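Local coordinates for putative amino acid binding protein (Streptococcus mutans, PDB 4C0R) that probably serves as the extracellular solute-binding component of an ABC importer, delivering glutathione for uptake through the cystine transporter TcyBC, at residues T112-Q116 with Q148-V152. Sequence-based numbering, arbitrary orientation. Where two conformers were deposited one is given.
Sequences TQVVQ and QIRNV. With GDS (oxidized glutathione disulfide), chain C.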
ATOM      1  N   THR A 112     -15.350  -9.927   7.437  1.00 13.35           N
ATOM      2  CA  THR A 112     -14.530  -8.857   6.910  1.00 11.30           C
ATOM      3  C   THR A 112     -14.619  -8.881   5.395  1.00 10.79           C
ATOM      4  O   THR A 112     -15.007  -9.870   4.793  1.00 14.12           O
ATOM      5  CB  THR A 112     -13.062  -9.020   7.353  1.00 12.12           C
ATOM      6  OG1 THR A 112     -12.377  -7.826   6.990  1.00 11.37           O
ATOM      7  CG2 THR A 112     -12.381 -10.125   6.674  1.00 11.82           C
ATOM      8  N   GLN A 113     -14.231  -7.773   4.798  1.00 11.71           N
ATOM      9  CA  GLN A 113     -14.094  -7.640   3.369  1.00 12.69           C
ATOM     10  C   GLN A 113     -12.615  -7.667   3.013  1.00 13.00           C
ATOM     11  O   GLN A 113     -11.763  -7.161   3.783  1.00 10.56           O
ATOM     12  CB  GLN A 113     -14.705  -6.352   2.881  1.00 10.60           C
ATOM     13  CG  GLN A 113     -16.283  -6.399   2.907  1.00 13.52           C
ATOM     14  CD  GLN A 113     -16.895  -5.138   2.316  1.00 11.77           C
ATOM     15  OE1 GLN A 113     -16.740  -4.051   2.832  1.00 12.25           O
ATOM     16  NE2 GLN A 113     -17.581  -5.294   1.206  1.00 16.79           N
ATOM     17  N   VAL A 114     -12.327  -8.296   1.888  1.00 12.31           N
ATOM     18  CA  VAL A 114     -10.954  -8.375   1.343  1.00 12.79           C
ATOM     19  C   VAL A 114     -10.976  -8.198  -0.159  1.00 12.78           C
ATOM     20  O   VAL A 114     -12.024  -8.385  -0.810  1.00 11.53           O
ATOM     21  CB  VAL A 114     -10.260  -9.677   1.685  1.00 12.66           C
ATOM     22  CG1 VAL A 114     -10.020  -9.741   3.209  1.00 10.27           C
ATOM     23  CG2 VAL A 114     -11.089 -10.886   1.241  1.00 15.51           C
ATOM     24  N   VAL A 115      -9.823  -7.815  -0.696  1.00 10.58           N
ATOM     25  CA  VAL A 115      -9.630  -7.661  -2.137  1.00 11.69           C
ATOM     26  C   VAL A 115      -8.552  -8.613  -2.624  1.00 11.51           C
ATOM     27  O   VAL A 115      -7.446  -8.614  -2.120  1.00 11.27           O
ATOM     28  CB  VAL A 115      -9.263  -6.240  -2.494  1.00  9.32           C
ATOM     29  CG1 VAL A 115      -8.997  -6.124  -4.015  1.00 11.98           C
ATOM     30  CG2 VAL A 115     -10.351  -5.281  -2.097  1.00 11.61           C
ATOM     31  N   GLN A 116      -8.907  -9.490  -3.584  1.00 14.00           N
ATOM     32  CA  GLN A 116      -7.974 -10.476  -4.107  1.00 12.10           C
ATOM     33  C   GLN A 116      -6.619  -9.859  -4.462  1.00 12.76           C
ATOM     34  O   GLN A 116      -6.544  -8.778  -5.042  1.00 14.66           O
ATOM     35  CB  GLN A 116      -8.569 -11.216  -5.328  1.00 18.37           C
ATOM     36  N   GLN A 148     -14.845   0.140   2.348  1.00 13.25           N
ATOM     37  CA  GLN A 148     -14.838  -0.986   3.253  1.00 10.91           C
ATOM     38  C   GLN A 148     -14.755  -0.489   4.687  1.00 12.30           C
ATOM     39  O   GLN A 148     -15.456  -1.036   5.584  1.00 12.15           O
ATOM     40  CB  GLN A 148     -13.695  -1.936   2.962  1.00  9.06           C
ATOM     41  CG  GLN A 148     -13.670  -2.550   1.531  1.00 12.61           C
ATOM     42  CD  GLN A 148     -12.420  -3.381   1.357  1.00 10.02           C
ATOM     43  OE1 GLN A 148     -12.183  -4.263   2.122  1.00 10.52           O
ATOM     44  NE2 GLN A 148     -11.619  -3.069   0.359  1.00 11.46           N
ATOM     45  N   ILE A 149     -13.954   0.545   4.927  1.00 13.20           N
ATOM     46  CA  ILE A 149     -13.845   1.110   6.261  1.00 12.90           C
ATOM     47  C   ILE A 149     -15.176   1.719   6.717  1.00 13.08           C
ATOM     48  O   ILE A 149     -15.662   1.458   7.829  1.00 12.71           O
ATOM     49  CB  ILE A 149     -12.662   2.081   6.376  1.00 12.94           C
ATOM     50  CG1 ILE A 149     -11.373   1.287   6.239  1.00 12.51           C
ATOM     51  CG2 ILE A 149     -12.713   2.879   7.680  1.00 13.26           C
ATOM     52  CD1 ILE A 149     -10.128   2.128   6.238  1.00 11.74           C
ATOM     53  N   ARG A 150     -15.817   2.475   5.838  0.57 15.09           N
ATOM     54  CA  ARG A 150     -17.159   2.971   6.132  0.57 15.09           C
ATOM     55  C   ARG A 150     -18.152   1.831   6.417  0.57 15.09           C
ATOM     56  O   ARG A 150     -19.005   1.962   7.276  0.57 15.09           O
ATOM     57  CB  ARG A 150     -17.655   3.835   4.984  0.57 15.09           C
ATOM     58  CG  ARG A 150     -18.904   4.606   5.284  0.57 15.09           C
ATOM     59  CD  ARG A 150     -19.251   5.500   4.111  0.57 15.09           C
ATOM     60  NE  ARG A 150     -18.256   6.539   3.929  0.57 15.09           N
ATOM     61  CZ  ARG A 150     -18.332   7.702   4.555  0.57 15.09           C
ATOM     62  NH1 ARG A 150     -19.341   7.956   5.378  0.57 15.09           N
ATOM     63  NH2 ARG A 150     -17.401   8.607   4.349  0.57 15.09           N
ATOM     64  N   ASN A 151     -18.061   0.713   5.702  1.00 13.27           N
ATOM     65  CA  ASN A 151     -18.948  -0.441   5.945  1.00 13.30           C
ATOM     66  C   ASN A 151     -18.769  -1.009   7.362  1.00 16.32           C
ATOM     67  O   ASN A 151     -19.713  -1.525   7.967  1.00 16.55           O
ATOM     68  CB  ASN A 151     -18.671  -1.578   4.989  1.00 13.34           C
ATOM     69  CG  ASN A 151     -19.344  -1.391   3.643  1.00 15.52           C
ATOM     70  OD1 ASN A 151     -20.243  -0.552   3.479  1.00 18.72           O
ATOM     71  ND2 ASN A 151     -18.917  -2.178   2.674  1.00 12.57           N
ATOM     72  N   VAL A 152     -17.559  -0.929   7.893  1.00 11.66           N
ATOM     73  CA  VAL A 152     -17.359  -1.377   9.283  1.00 12.55           C
ATOM     74  C   VAL A 152     -18.057  -0.361  10.215  1.00 14.99           C
ATOM     75  O   VAL A 152     -18.780  -0.763  11.152  1.00 17.61           O
ATOM     76  CB  VAL A 152     -15.833  -1.515   9.626  1.00 11.43           C
ATOM     77  CG1 VAL A 152     -15.602  -1.824  11.133  1.00 14.77           C
ATOM     78  CG2 VAL A 152     -15.203  -2.600   8.798  1.00 10.54           C
TER
HETATM   79  CD1 GDS C 500     -10.010  -3.513  -6.505  1.00 22.26           C
HETATM   80  N2  GDS C 500     -10.411  -2.799  -5.285  1.00 25.51           N
HETATM   81  CA2 GDS C 500      -9.940  -1.465  -5.184  1.00 24.92           C
HETATM   82  C2  GDS C 500     -10.710  -0.372  -5.837  1.00 20.30           C
HETATM   83  O2  GDS C 500     -10.154   0.702  -6.149  1.00 21.41           O
HETATM   84  CB2 GDS C 500      -8.695  -1.066  -4.489  1.00 19.86           C
HETATM   85  SG2 GDS C 500      -7.920  -2.400  -3.603  1.00 15.74           S
HETATM   86  N3  GDS C 500     -12.116  -0.606  -6.091  1.00 19.10           N
HETATM   87  CA3 GDS C 500     -12.896   0.399  -6.812  1.00 19.40           C
HETATM   88  C3  GDS C 500     -13.061  -0.208  -8.203  1.00 20.60           C
HETATM   89  OE3 GDS C 500     -14.141  -0.059  -8.857  1.00 26.99           O
HETATM   90  OE4 GDS C 500     -12.145  -0.887  -8.750  1.00 20.30           O
HETATM   91  N4  GDS C 500      -6.259  -2.296  -0.819  1.00  8.07           N
HETATM   92  CA4 GDS C 500      -7.421  -2.326   0.037  1.00 11.90           C
HETATM   93  C4  GDS C 500      -7.670  -3.711   0.523  1.00  9.93           C
HETATM   94  OE5 GDS C 500      -6.747  -4.582   0.545  1.00  9.83           O
HETATM   95  OE6 GDS C 500      -8.825  -3.956   0.971  1.00 10.82           O
HETATM   96  C5  GDS C 500      -5.910  -1.064  -1.453  1.00  9.18           C
HETATM   97  O5  GDS C 500      -6.571  -0.051  -1.231  1.00  9.95           O
HETATM   98  CA5 GDS C 500      -4.803  -1.178  -2.401  1.00  9.91           C
HETATM   99  N5  GDS C 500      -3.736  -2.042  -2.105  1.00  8.97           N
HETATM  100  CB5 GDS C 500      -5.216  -1.052  -3.831  1.00 11.40           C
HETATM  101  SG5 GDS C 500      -6.038  -2.586  -4.342  1.00 11.80           S
HETATM  102  CA6 GDS C 500      -0.800  -4.354   0.783  1.00  7.83           C
HETATM  103  C6  GDS C 500      -0.249  -5.187  -0.363  1.00  8.79           C
HETATM  104  OE7 GDS C 500      -0.966  -6.109  -0.838  1.00  8.21           O
HETATM  105  OE8 GDS C 500       0.888  -4.954  -0.840  1.00  8.94           O
HETATM  106  N6  GDS C 500       0.306  -3.524   1.296  1.00  7.79           N
HETATM  107  CB6 GDS C 500      -1.960  -3.535   0.346  1.00  8.40           C
HETATM  108  CG6 GDS C 500      -1.645  -2.882  -1.018  1.00  9.54           C
HETATM  109  CD6 GDS C 500      -2.677  -1.794  -1.231  1.00  7.63           C
HETATM  110  O6  GDS C 500      -2.652  -0.670  -0.711  1.00  7.04           O
HETATM  111  O   HOH W   1     -19.619  -3.426  -0.393  1.00 11.25           O
HETATM  112  O   HOH W   2     -16.093  -3.731   5.408  1.00 12.14           O
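In this periplasmic-binding-protein fold, of the family 3 solute-binding type, residues 112-114 of strand 111-114 run antiparallel (175°) to residues 148-152 of helix 145-153, the axes of these short segments 9.3 Å apart at closest approach, and two glutamines fill the gap beside the ligand cleft. Gln-113 and Gln-148 both point their CA-to-CB bonds toward the opposite segment and share an extended m,t conformation, but their amides serve different ends. The chi3 of -64° in Gln-113 presents OE1 to Asn-151, whose ND2 donates a nearly linear hydrogen bond to it (2.9 Å, 169°). Water 2 donates to the same OE1 and to the carbonyl O of Gln-148, joining the strand side chain to the helix backbone as well. Gln-148 instead runs between helix and strand toward the pocket. Its OE1 lies 3.4 Å from the carbonyl O of Gln-113, a pair of acceptors made compatible by Lys-160, whose NZ hydrogen-bonds to both and also to the ligand. The t rotamer of Val-115 turns CG2 toward this amide, 3.5 Å from Gln-148 NE2. Both residues line the site of oxidized glutathione: Val-115 CG2 is 3.7 Å from the carboxylate oxygen OE6, to which Gln-148 NE2 donates a hydrogen bond of 3.0 Å.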